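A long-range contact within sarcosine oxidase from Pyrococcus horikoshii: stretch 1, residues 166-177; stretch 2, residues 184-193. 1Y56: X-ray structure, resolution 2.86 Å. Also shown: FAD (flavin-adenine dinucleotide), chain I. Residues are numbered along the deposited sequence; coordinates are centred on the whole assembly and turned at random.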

# COMPACT_ATOMS: atom_id res chain seq x y z
N LEU B 166 32.97 26.33 21.86
CA LEU B 166 31.62 26.59 21.40
C LEU B 166 31.07 25.33 20.76
O LEU B 166 31.53 24.91 19.69
CB LEU B 166 31.60 27.78 20.43
CG LEU B 166 31.36 29.22 20.94
CD1 LEU B 166 32.19 29.59 22.15
CD2 LEU B 166 31.58 30.23 19.82
N LEU B 167 30.10 24.70 21.43
CA LEU B 167 29.55 23.41 20.98
C LEU B 167 28.21 23.58 20.28
O LEU B 167 27.25 24.05 20.90
CB LEU B 167 29.41 22.47 22.17
CG LEU B 167 30.63 21.62 22.52
CD1 LEU B 167 31.95 22.18 22.03
CD2 LEU B 167 30.67 21.42 24.02
N GLU B 168 28.15 23.19 19.01
CA GLU B 168 27.01 23.55 18.19
C GLU B 168 25.81 22.63 18.14
O GLU B 168 24.73 23.04 18.53
CB GLU B 168 27.41 24.03 16.80
CG GLU B 168 27.23 25.52 16.67
CD GLU B 168 27.83 26.09 15.41
OE1 GLU B 168 28.67 25.40 14.79
OE2 GLU B 168 27.49 27.23 15.03
N TYR B 169 25.91 21.41 17.66
CA TYR B 169 24.64 20.70 17.65
C TYR B 169 24.49 19.86 18.93
O TYR B 169 24.45 18.63 18.92
CB TYR B 169 24.35 20.00 16.31
CG TYR B 169 23.92 21.00 15.23
CD1 TYR B 169 24.84 21.86 14.64
CD2 TYR B 169 22.58 21.07 14.80
CE1 TYR B 169 24.46 22.78 13.66
CE2 TYR B 169 22.18 21.98 13.81
CZ TYR B 169 23.13 22.84 13.25
OH TYR B 169 22.77 23.76 12.28
N THR B 170 24.44 20.59 20.03
CA THR B 170 24.56 20.04 21.36
C THR B 170 23.48 20.66 22.26
O THR B 170 23.52 21.86 22.58
CB THR B 170 25.98 20.29 21.94
OG1 THR B 170 26.96 20.07 20.91
CG2 THR B 170 26.28 19.38 23.14
N GLU B 171 22.50 19.83 22.64
CA GLU B 171 21.36 20.28 23.44
C GLU B 171 21.51 19.86 24.89
O GLU B 171 21.93 18.74 25.18
CB GLU B 171 20.07 19.72 22.85
CG GLU B 171 18.82 20.26 23.51
CD GLU B 171 17.58 20.08 22.65
OE1 GLU B 171 17.71 20.07 21.41
OE2 GLU B 171 16.48 19.95 23.23
N VAL B 172 21.17 20.78 25.79
CA VAL B 172 21.10 20.47 27.20
C VAL B 172 19.74 19.85 27.47
O VAL B 172 18.71 20.34 26.99
CB VAL B 172 21.29 21.72 28.05
CG1 VAL B 172 20.89 21.47 29.51
CG2 VAL B 172 22.72 22.16 27.95
N LYS B 173 19.77 18.75 28.22
CA LYS B 173 18.57 18.01 28.55
C LYS B 173 18.35 17.90 30.07
O LYS B 173 17.21 17.84 30.51
CB LYS B 173 18.60 16.64 27.87
CG LYS B 173 17.98 16.66 26.45
CD LYS B 173 18.73 15.78 25.42
CE LYS B 173 18.39 14.27 25.50
NZ LYS B 173 18.92 13.62 26.73
N GLY B 174 19.43 17.89 30.85
CA GLY B 174 19.34 17.81 32.31
C GLY B 174 20.56 18.32 33.07
O GLY B 174 21.50 18.85 32.48
N PHE B 175 20.53 18.17 34.39
CA PHE B 175 21.65 18.54 35.24
C PHE B 175 21.93 17.43 36.23
O PHE B 175 21.01 16.82 36.76
CB PHE B 175 21.32 19.80 36.04
CG PHE B 175 21.23 21.05 35.22
CD1 PHE B 175 22.37 21.79 34.95
CD2 PHE B 175 20.01 21.49 34.74
CE1 PHE B 175 22.29 22.96 34.19
CE2 PHE B 175 19.93 22.66 33.99
CZ PHE B 175 21.07 23.39 33.71
N LEU B 176 23.21 17.17 36.48
CA LEU B 176 23.61 16.35 37.62
C LEU B 176 23.78 17.27 38.80
O LEU B 176 24.73 18.05 38.86
CB LEU B 176 24.91 15.62 37.34
CG LEU B 176 24.81 14.29 36.61
CD1 LEU B 176 24.59 14.50 35.11
CD2 LEU B 176 26.07 13.45 36.88
N ILE B 177 22.84 17.19 39.73
CA ILE B 177 22.90 18.00 40.94
C ILE B 177 23.04 17.09 42.15
O ILE B 177 22.15 16.30 42.43
CB ILE B 177 21.66 18.92 41.08
CG1 ILE B 177 21.62 19.92 39.92
CG2 ILE B 177 21.69 19.65 42.42
CD1 ILE B 177 20.32 20.67 39.81
N GLY B 184 27.24 18.47 36.95
CA GLY B 184 27.36 18.23 35.53
C GLY B 184 26.18 18.71 34.75
O GLY B 184 25.08 18.84 35.28
N VAL B 185 26.41 19.00 33.47
CA VAL B 185 25.32 19.32 32.58
C VAL B 185 25.13 18.16 31.60
O VAL B 185 26.00 17.85 30.79
CB VAL B 185 25.52 20.72 31.90
CG1 VAL B 185 26.94 20.90 31.43
CG2 VAL B 185 24.53 20.93 30.76
N LYS B 186 23.99 17.49 31.74
CA LYS B 186 23.62 16.33 30.92
C LYS B 186 23.19 16.83 29.55
O LYS B 186 22.39 17.78 29.45
CB LYS B 186 22.48 15.57 31.62
CG LYS B 186 22.44 14.07 31.36
CD LYS B 186 21.60 13.69 30.12
CE LYS B 186 21.97 12.30 29.57
NZ LYS B 186 21.77 11.21 30.57
N THR B 187 23.72 16.24 28.49
CA THR B 187 23.33 16.64 27.12
C THR B 187 22.95 15.45 26.24
O THR B 187 23.02 14.29 26.66
CB THR B 187 24.41 17.48 26.37
OG1 THR B 187 25.39 16.60 25.80
CG2 THR B 187 25.08 18.50 27.27
N ASN B 188 22.54 15.75 25.01
CA ASN B 188 22.29 14.74 24.00
C ASN B 188 23.55 14.07 23.47
O ASN B 188 23.47 13.18 22.64
CB ASN B 188 21.50 15.36 22.83
CG ASN B 188 22.33 16.35 22.00
OD1 ASN B 188 22.22 16.36 20.79
ND2 ASN B 188 23.14 17.17 22.65
N LYS B 189 24.72 14.51 23.95
CA LYS B 189 26.01 13.96 23.53
C LYS B 189 26.94 13.65 24.73
O LYS B 189 28.17 13.74 24.62
CB LYS B 189 26.68 14.92 22.57
CG LYS B 189 26.14 14.84 21.18
CD LYS B 189 26.63 16.00 20.32
CE LYS B 189 26.17 15.80 18.88
NZ LYS B 189 26.73 16.82 17.95
N GLY B 190 26.35 13.28 25.86
CA GLY B 190 27.12 12.94 27.05
C GLY B 190 26.98 14.00 28.13
O GLY B 190 26.28 14.99 27.93
N ILE B 191 27.64 13.79 29.28
CA ILE B 191 27.59 14.76 30.37
C ILE B 191 28.89 15.56 30.41
O ILE B 191 29.94 15.03 30.09
CB ILE B 191 27.16 14.11 31.76
CG1 ILE B 191 28.22 14.28 32.87
CG2 ILE B 191 26.61 12.67 31.58
CD1 ILE B 191 29.27 13.11 33.02
N ILE B 192 28.79 16.84 30.75
CA ILE B 192 29.97 17.66 30.97
C ILE B 192 30.02 18.01 32.44
O ILE B 192 29.05 18.52 32.98
CB ILE B 192 29.93 18.96 30.17
CG1 ILE B 192 29.91 18.66 28.68
CG2 ILE B 192 31.14 19.83 30.49
CD1 ILE B 192 29.64 19.86 27.80
N LYS B 193 31.15 17.72 33.08
CA LYS B 193 31.35 18.11 34.47
C LYS B 193 31.62 19.60 34.62
O LYS B 193 32.48 20.14 33.93
CB LYS B 193 32.49 17.31 35.11
CG LYS B 193 32.02 16.15 35.96
CD LYS B 193 31.66 14.91 35.13
CE LYS B 193 32.91 14.15 34.69
NZ LYS B 193 33.92 14.07 35.79
PA FAD I . 18.70 33.73 21.58
O1A FAD I . 17.37 33.08 21.33
O2A FAD I . 19.34 34.50 20.45
O5B FAD I . 19.70 32.63 22.16
C5B FAD I . 19.23 31.56 22.96
C4B FAD I . 19.84 30.29 22.39
O4B FAD I . 19.71 29.24 23.34
C3B FAD I . 19.16 29.83 21.11
O3B FAD I . 20.08 29.90 20.01
C2B FAD I . 18.73 28.40 21.40
O2B FAD I . 19.08 27.47 20.39
C1B FAD I . 19.55 28.03 22.61
N9A FAD I . 18.90 26.97 23.41
C8A FAD I . 17.61 26.89 23.80
N7A FAD I . 17.44 25.74 24.49
C5A FAD I . 18.63 25.10 24.52
C6A FAD I . 19.08 23.91 25.08
N6A FAD I . 18.23 23.11 25.77
N1A FAD I . 20.37 23.55 24.93
C2A FAD I . 21.23 24.33 24.25
N3A FAD I . 20.84 25.49 23.70
C4A FAD I . 19.54 25.89 23.83
N1 FAD I . 16.87 43.30 20.25
C2 FAD I . 17.54 44.46 20.15
O2 FAD I . 18.36 44.76 21.05
N3 FAD I . 17.37 45.31 19.12
C4 FAD I . 16.52 45.06 18.11
O4 FAD I . 16.38 45.86 17.16
C4X FAD I . 15.77 43.89 18.14
N5 FAD I . 14.89 43.56 17.17
C5X FAD I . 14.19 42.39 17.24
C6 FAD I . 13.28 42.09 16.21
C7 FAD I . 12.55 40.90 16.24
C7M FAD I . 11.58 40.59 15.13
C8 FAD I . 12.73 40.01 17.32
C8M FAD I . 11.98 38.74 17.41
C9 FAD I . 13.63 40.32 18.34
C9A FAD I . 14.37 41.50 18.31
N10 FAD I . 15.23 41.76 19.32
C10 FAD I . 15.98 42.97 19.30
C1' FAD I . 15.37 40.83 20.43
C2' FAD I . 16.69 40.10 20.36
O2' FAD I . 16.63 39.24 19.23
C3' FAD I . 16.83 39.27 21.61
O3' FAD I . 16.69 40.10 22.76
C4' FAD I . 18.19 38.59 21.62
O4' FAD I . 18.38 37.78 20.45
C5' FAD I . 18.35 37.73 22.85
O5' FAD I . 19.54 36.99 22.64
P FAD I . 19.75 35.63 23.44
O1P FAD I . 19.37 35.91 24.87
O2P FAD I . 21.11 35.12 23.07
O3P FAD I . 18.56 34.74 22.82

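Backbone hydrogen bonds account for most of the polar contact between the two stretches. Strand 172-177 runs antiparallel to strand 184-187, their directions 152° apart, and the pairing is regular at its far end: L176 N donates to G184 O at 2.8 Å, and G184 N returns a bond to L176 O at 3.2 Å. Two pairs further along, K186 N donates to G174 O at 2.9 Å. Between these two hydrogen-bonded pairs sits the non-hydrogen-bonded pair F175 and V185, where F175 CA approaches G184 O to 3.4 Å in a CA-H...O contact, so that this carbonyl serves both the amide of L176 and the alpha carbon before it.

The register then slips by one residue. G174 pairs with K186, but V172 pairs with T187, which leaves K173 as the extra residue of a beta bulge. The hydrogen bonds record the slip directly: K186 O accepts from two successive amides, K173 N at 3.1 Å and G174 N at 3.3 Å, both nearly linear at 175° and 173°. The psi of K173, -30° where a regular strand would have a large positive value, turns the two N-H groups toward the same acceptor. Beyond the bulge, N188 N donates to E171 O at 3.1 Å, carrying the backbone pairing into the loop of each stretch.

Side chains add polar contacts at this loop end. The extended side chain of K189 reaches across to Y169, its NZ donating to the backbone O of Y169 at 3.1 Å. N188 ND2 makes a weak hydrogen bond to E171 O at 3.2 Å, with an angle of only 122°, and so joins its own backbone amide on one acceptor. The same ND2 lies 2.7 Å from E171 N, but both are donors, and this proximity is not a hydrogen bond. Within stretch 2, the turn is held by T187, whose OG1 donates to G190 O at 2.8 Å and accepts from K189 N at 2.9 Å; T187 N also donates to G190 O, at 2.9 Å. G190 has a positive phi of 109°, and with its psi of 179° a CB there would be jammed against the preceding carbonyl oxygen.

Apolar contacts supplement the backbone network. V172 CG2 meets V185 CG2 at 3.6 Å, although the CA-to-CB bond of V172 points away from stretch 2. L167 CD2 lies 4.2 Å from I192 CD1. L176, exposed yet with 91 Å² covered by stretch 2, places CD1 4.2 Å from I191 CB and an equal 4.2 Å from K186 CB. Its partner G184 has no side chain, and a CB modelled there would be crowded by I192 O at 3.2 Å.

The contact also borders the cofactor. V172 hydrogen-bonds to the adenine of FAD through its backbone: V172 N donates to FAD N1A at 3.0 Å, and FAD N6A donates to V172 O at 3.1 Å. Since V172 and T187 form a non-hydrogen-bonded pair, these groups are not spent on stretch 2.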